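Local structure of mRNA export protein (Chaetomium thermophilum, 4WPM) at residues 42-55 with 74-87. The protein probably takes part in exporting mRNA from the nucleus to the cytoplasm as a member of the NXF family, this chain being its RNA recognition motif domain. Sequence-based numbering, arbitrary orientation.
Sequences SLLDFLERKSKEKI and DDAQHLLRLNGFTY. With SO4 (sulfate ion), chain E.
Y87 and F46 both hold CG anti to the backbone N, at chi1 168° and 162°, and this brings their rings together between strand 86-87 and helix 40-51. Y87 CD1 lies over one face of the F46 ring, 3.3 Å from F46 CG. The two planes are tilted by 34°. L43 adds a CH-pi contact, with CD1 4.3 Å from the centroid of the Y87 ring and over its face. The phenol reaches the first turn of segment 42-55, where S42 OG and Y87 OH are hydrogen-bonded at 2.6 Å. S42 OG sits at the edge of the Y87 ring, near its plane, and also bonds to G39 O. With an alanine here in place of the phenol, S42 is likely to lose this partner, and a gap would probably open beside L43 and F46.

Further along, L82 sends CD1 to L47 CD2 and CD2 to K50 CG. K50 is bent at chi2, and its CE meets the edge of the F85 ring. L47 CB packs on L79 CD2 at 3.9 Å, the side chains at about a right angle. Beyond the helix, I55 CD1 rests on D75 CB, and E53 CB lies over a face of the H78 ring. L43 and L47 also touch the sheet, through V67 and L69. Two helices packed side by side on one face of an antiparallel sheet are the hallmark of the RNA recognition motif fold.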
loop_
_atom_site.group_PDB
_atom_site.type_symbol
_atom_site.label_atom_id
_atom_site.label_comp_id
_atom_site.label_asym_id
_atom_site.label_seq_id
_atom_site.Cartn_x
_atom_site.Cartn_y
_atom_site.Cartn_z
ATOM N N SER A 42 9.777 -14.482 6.618
ATOM C CA SER A 42 10.245 -14.017 7.919
ATOM C C SER A 42 9.147 -13.249 8.652
ATOM O O SER A 42 9.040 -13.317 9.876
ATOM C CB SER A 42 11.488 -13.140 7.760
ATOM O OG SER A 42 11.182 -11.933 7.084
ATOM N N LEU A 43 8.333 -12.519 7.894
ATOM C CA LEU A 43 7.219 -11.771 8.464
ATOM C C LEU A 43 6.153 -12.703 9.029
ATOM O O LEU A 43 5.722 -12.542 10.169
ATOM C CB LEU A 43 6.599 -10.843 7.413
ATOM C CG LEU A 43 5.277 -10.168 7.788
ATOM C CD1 LEU A 43 5.471 -9.207 8.951
ATOM C CD2 LEU A 43 4.687 -9.446 6.588
ATOM N N LEU A 44 5.723 -13.672 8.226
ATOM C CA LEU A 44 4.689 -14.604 8.659
ATOM C C LEU A 44 5.178 -15.417 9.848
ATOM O O LEU A 44 4.411 -15.720 10.759
ATOM C CB LEU A 44 4.272 -15.532 7.515
ATOM C CG LEU A 44 3.804 -14.854 6.223
ATOM C CD1 LEU A 44 3.077 -15.851 5.331
ATOM C CD2 LEU A 44 2.935 -13.632 6.496
ATOM N N ASP A 45 6.462 -15.760 9.840
ATOM C CA ASP A 45 7.063 -16.469 10.961
ATOM C C ASP A 45 6.989 -15.607 12.216
ATOM O O ASP A 45 6.687 -16.100 13.301
ATOM C CB ASP A 45 8.515 -16.837 10.651
ATOM C CG ASP A 45 9.173 -17.606 11.780
ATOM O OD1 ASP A 45 8.997 -18.840 11.843
ATOM O OD2 ASP A 45 9.869 -16.974 12.603
ATOM N N PHE A 46 7.261 -14.315 12.056
ATOM C CA PHE A 46 7.197 -13.372 13.167
ATOM C C PHE A 46 5.776 -13.231 13.707
ATOM O O PHE A 46 5.568 -13.180 14.920
ATOM C CB PHE A 46 7.727 -12.004 12.729
ATOM C CG PHE A 46 7.323 -10.878 13.637
ATOM C CD1 PHE A 46 7.960 -10.684 14.851
ATOM C CD2 PHE A 46 6.304 -10.011 13.275
ATOM C CE1 PHE A 46 7.590 -9.646 15.685
ATOM C CE2 PHE A 46 5.929 -8.974 14.106
ATOM C CZ PHE A 46 6.573 -8.790 15.312
ATOM N N LEU A 47 4.802 -13.168 12.805
ATOM C CA LEU A 47 3.403 -13.019 13.194
ATOM C C LEU A 47 2.902 -14.228 13.977
ATOM O O LEU A 47 2.165 -14.084 14.952
ATOM C CB LEU A 47 2.524 -12.806 11.960
ATOM C CG LEU A 47 2.721 -11.495 11.194
ATOM C CD1 LEU A 47 1.929 -11.513 9.897
ATOM C CD2 LEU A 47 2.321 -10.300 12.047
ATOM N N GLU A 48 3.302 -15.419 13.543
ATOM C CA GLU A 48 2.896 -16.651 14.207
ATOM C C GLU A 48 3.407 -16.716 15.645
ATOM O O GLU A 48 2.670 -17.088 16.558
ATOM C CB GLU A 48 3.394 -17.867 13.422
ATOM C CG GLU A 48 2.686 -18.074 12.090
ATOM C CD GLU A 48 3.298 -19.190 11.263
ATOM O OE1 GLU A 48 4.489 -19.503 11.467
ATOM O OE2 GLU A 48 2.585 -19.753 10.404
ATOM N N ARG A 49 4.671 -16.354 15.839
ATOM C CA ARG A 49 5.286 -16.399 17.161
ATOM C C ARG A 49 4.717 -15.322 18.086
ATOM O O ARG A 49 4.482 -15.572 19.268
ATOM C CB ARG A 49 6.804 -16.240 17.050
ATOM C CG ARG A 49 7.481 -17.354 16.265
ATOM C CD ARG A 49 8.987 -17.170 16.206
ATOM N NE ARG A 49 9.369 -15.987 15.432
ATOM C CZ ARG A 49 10.003 -14.923 15.928
ATOM N NH1 ARG A 49 10.296 -13.905 15.133
ATOM N NH2 ARG A 49 10.357 -14.865 17.209
ATOM N N LYS A 50 4.499 -14.128 17.542
ATOM C CA LYS A 50 4.061 -12.982 18.336
ATOM C C LYS A 50 2.630 -13.137 18.840
ATOM O O LYS A 50 2.288 -12.651 19.919
ATOM C CB LYS A 50 4.189 -11.692 17.524
ATOM C CG LYS A 50 4.203 -10.423 18.368
ATOM C CD LYS A 50 5.436 -10.332 19.254
ATOM C CE LYS A 50 5.464 -9.021 20.023
ATOM N NZ LYS A 50 6.296 -9.117 21.254
ATOM N N SER A 51 1.795 -13.800 18.048
ATOM C CA SER A 51 0.387 -13.979 18.384
ATOM C C SER A 51 0.232 -14.844 19.634
ATOM O O SER A 51 -0.685 -14.636 20.429
ATOM C CB SER A 51 -0.371 -14.604 17.212
ATOM O OG SER A 51 0.030 -15.944 17.001
ATOM N N LYS A 52 1.123 -15.822 19.780
ATOM C CA LYS A 52 1.121 -16.748 20.917
ATOM C C LYS A 52 -0.127 -17.629 20.931
ATOM O O LYS A 52 -0.492 -18.186 21.968
ATOM C CB LYS A 52 1.226 -15.984 22.244
ATOM C CG LYS A 52 2.440 -15.077 22.355
ATOM C CD LYS A 52 3.729 -15.876 22.433
ATOM C CE LYS A 52 4.936 -14.961 22.540
ATOM N NZ LYS A 52 6.191 -15.715 22.809
ATOM N N GLU A 53 -0.776 -17.749 19.777
ATOM C CA GLU A 53 -1.892 -18.672 19.606
ATOM C C GLU A 53 -1.430 -19.984 18.972
ATOM O O GLU A 53 -2.184 -20.954 18.917
ATOM C CB GLU A 53 -2.967 -18.025 18.727
ATOM C CG GLU A 53 -4.314 -18.742 18.706
ATOM C CD GLU A 53 -5.152 -18.371 17.496
ATOM O OE1 GLU A 53 -6.130 -19.091 17.204
ATOM O OE2 GLU A 53 -4.834 -17.360 16.835
ATOM N N LYS A 54 -0.184 -20.003 18.502
ATOM C CA LYS A 54 0.294 -21.076 17.636
ATOM C C LYS A 54 -0.631 -21.130 16.430
ATOM O O LYS A 54 -1.308 -22.128 16.175
ATOM C CB LYS A 54 0.378 -22.420 18.368
ATOM C CG LYS A 54 1.614 -22.563 19.250
ATOM C CD LYS A 54 2.881 -22.645 18.395
ATOM C CE LYS A 54 3.626 -21.319 18.307
ATOM N NZ LYS A 54 4.359 -21.186 17.015
ATOM N N ILE A 55 -0.645 -20.021 15.703
ATOM C CA ILE A 55 -1.387 -19.892 14.462
ATOM C C ILE A 55 -0.555 -20.355 13.276
ATOM O O ILE A 55 0.670 -20.225 13.270
ATOM C CB ILE A 55 -1.852 -18.432 14.244
ATOM C CG1 ILE A 55 -2.717 -18.336 12.982
ATOM C CG2 ILE A 55 -0.653 -17.491 14.145
ATOM C CD1 ILE A 55 -3.192 -16.950 12.657
ATOM N N ASP A 74 -11.094 -16.134 13.944
ATOM C CA ASP A 74 -10.422 -16.068 15.240
ATOM C C ASP A 74 -8.958 -15.695 15.064
ATOM O O ASP A 74 -8.397 -14.934 15.853
ATOM C CB ASP A 74 -10.535 -17.397 15.990
ATOM C CG ASP A 74 -9.865 -17.353 17.352
ATOM O OD1 ASP A 74 -10.421 -16.719 18.272
ATOM O OD2 ASP A 74 -8.782 -17.957 17.502
ATOM N N ASP A 75 -8.347 -16.243 14.020
ATOM C CA ASP A 75 -6.963 -15.941 13.689
ATOM C C ASP A 75 -6.771 -14.459 13.390
ATOM O O ASP A 75 -5.730 -13.880 13.706
ATOM C CB ASP A 75 -6.519 -16.770 12.484
ATOM C CG ASP A 75 -6.290 -18.229 12.826
ATOM O OD1 ASP A 75 -6.235 -18.567 14.027
ATOM O OD2 ASP A 75 -6.154 -19.038 11.884
ATOM N N ALA A 76 -7.778 -13.854 12.771
ATOM C CA ALA A 76 -7.711 -12.452 12.386
ATOM C C ALA A 76 -7.577 -11.539 13.601
ATOM O O ALA A 76 -6.866 -10.538 13.553
ATOM C CB ALA A 76 -8.940 -12.072 11.575
ATOM N N GLN A 77 -8.249 -11.891 14.693
ATOM C CA GLN A 77 -8.235 -11.056 15.891
ATOM C C GLN A 77 -6.846 -10.976 16.519
ATOM O O GLN A 77 -6.415 -9.905 16.947
ATOM C CB GLN A 77 -9.236 -11.589 16.919
ATOM C CG GLN A 77 -9.557 -10.606 18.032
ATOM C CD GLN A 77 -10.563 -11.154 19.025
ATOM O OE1 GLN A 77 -11.149 -12.216 18.810
ATOM N NE2 GLN A 77 -10.775 -10.428 20.116
ATOM N N HIS A 78 -6.148 -12.104 16.572
ATOM C CA HIS A 78 -4.802 -12.138 17.134
ATOM C C HIS A 78 -3.820 -11.372 16.254
ATOM O O HIS A 78 -2.912 -10.709 16.755
ATOM C CB HIS A 78 -4.340 -13.580 17.341
ATOM C CG HIS A 78 -5.206 -14.356 18.283
ATOM N ND1 HIS A 78 -5.939 -15.457 17.893
ATOM C CD2 HIS A 78 -5.464 -14.180 19.601
ATOM C CE1 HIS A 78 -6.606 -15.929 18.933
ATOM N NE2 HIS A 78 -6.336 -15.172 19.980
ATOM N N LEU A 79 -4.000 -11.470 14.939
ATOM C CA LEU A 79 -3.167 -10.726 14.003
ATOM C C LEU A 79 -3.429 -9.230 14.137
ATOM O O LEU A 79 -2.503 -8.420 14.072
ATOM C CB LEU A 79 -3.430 -11.177 12.563
ATOM C CG LEU A 79 -2.867 -12.536 12.141
ATOM C CD1 LEU A 79 -3.435 -12.943 10.792
ATOM C CD2 LEU A 79 -1.348 -12.497 12.088
ATOM N N LEU A 80 -4.695 -8.870 14.322
ATOM C CA LEU A 80 -5.085 -7.470 14.446
ATOM C C LEU A 80 -4.509 -6.820 15.706
ATOM O O LEU A 80 -4.287 -5.609 15.731
ATOM C CB LEU A 80 -6.612 -7.339 14.430
ATOM C CG LEU A 80 -7.286 -7.479 13.060
ATOM C CD1 LEU A 80 -8.800 -7.547 13.208
ATOM C CD2 LEU A 80 -6.897 -6.335 12.132
ATOM N N ARG A 81 -4.272 -7.612 16.749
ATOM C CA ARG A 81 -3.648 -7.084 17.962
ATOM C C ARG A 81 -2.238 -6.577 17.690
ATOM O O ARG A 81 -1.764 -5.654 18.353
ATOM C CB ARG A 81 -3.602 -8.133 19.078
ATOM C CG ARG A 81 -4.853 -8.170 19.933
ATOM C CD ARG A 81 -4.746 -9.182 21.068
ATOM N NE ARG A 81 -6.035 -9.397 21.722
ATOM C CZ ARG A 81 -6.201 -10.065 22.860
ATOM N NH1 ARG A 81 -5.160 -10.591 23.491
ATOM N NH2 ARG A 81 -7.416 -10.199 23.373
ATOM N N LEU A 82 -1.571 -7.184 16.715
ATOM C CA LEU A 82 -0.195 -6.828 16.401
ATOM C C LEU A 82 -0.117 -5.568 15.539
ATOM O O LEU A 82 0.968 -5.164 15.123
ATOM C CB LEU A 82 0.508 -7.991 15.699
ATOM C CG LEU A 82 0.457 -9.331 16.439
ATOM C CD1 LEU A 82 1.155 -10.414 15.633
ATOM C CD2 LEU A 82 1.070 -9.214 17.830
ATOM N N ASN A 83 -1.265 -4.960 15.253
ATOM C CA ASN A 83 -1.285 -3.716 14.496
ATOM C C ASN A 83 -0.540 -2.615 15.236
ATOM O O ASN A 83 -0.779 -2.389 16.419
ATOM C CB ASN A 83 -2.724 -3.273 14.228
ATOM C CG ASN A 83 -2.796 -1.940 13.510
ATOM O OD1 ASN A 83 -2.628 -1.865 12.292
ATOM N ND2 ASN A 83 -3.036 -0.875 14.266
ATOM N N GLY A 84 0.361 -1.936 14.533
ATOM C CA GLY A 84 1.117 -0.834 15.104
ATOM C C GLY A 84 2.439 -1.266 15.712
ATOM O O GLY A 84 3.263 -0.427 16.080
ATOM N N PHE A 85 2.645 -2.575 15.818
ATOM C CA PHE A 85 3.905 -3.114 16.319
ATOM C C PHE A 85 5.022 -2.912 15.303
ATOM O O PHE A 85 4.765 -2.750 14.109
ATOM C CB PHE A 85 3.763 -4.600 16.655
ATOM C CG PHE A 85 3.207 -4.861 18.027
ATOM C CD1 PHE A 85 2.214 -4.053 18.555
ATOM C CD2 PHE A 85 3.674 -5.920 18.786
ATOM C CE1 PHE A 85 1.702 -4.292 19.817
ATOM C CE2 PHE A 85 3.167 -6.165 20.048
ATOM C CZ PHE A 85 2.179 -5.351 20.562
ATOM N N THR A 86 6.259 -2.925 15.787
ATOM C CA THR A 86 7.426 -2.751 14.933
ATOM C C THR A 86 8.052 -4.101 14.595
ATOM O O THR A 86 8.331 -4.905 15.486
ATOM C CB THR A 86 8.485 -1.854 15.604
ATOM O OG1 THR A 86 7.899 -0.594 15.952
ATOM C CG2 THR A 86 9.667 -1.622 14.671
ATOM N N TYR A 87 8.262 -4.343 13.304
ATOM C CA TYR A 87 8.940 -5.548 12.839
ATOM C C TYR A 87 10.106 -5.195 11.928
ATOM O O TYR A 87 9.934 -4.512 10.918
ATOM C CB TYR A 87 7.972 -6.472 12.099
ATOM C CG TYR A 87 8.676 -7.582 11.351
ATOM C CD1 TYR A 87 9.230 -8.660 12.030
ATOM C CD2 TYR A 87 8.797 -7.546 9.968
ATOM C CE1 TYR A 87 9.879 -9.673 11.351
ATOM C CE2 TYR A 87 9.444 -8.555 9.280
ATOM C CZ TYR A 87 9.984 -9.616 9.977
ATOM O OH TYR A 87 10.630 -10.623 9.299
HETATM S S SO4 E . -8.348 -7.298 20.834
HETATM O O1 SO4 E . -9.373 -8.256 21.236
HETATM O O2 SO4 E . -8.893 -5.945 20.882
HETATM O O3 SO4 E . -7.210 -7.388 21.744
HETATM O O4 SO4 E . -7.916 -7.602 19.474
#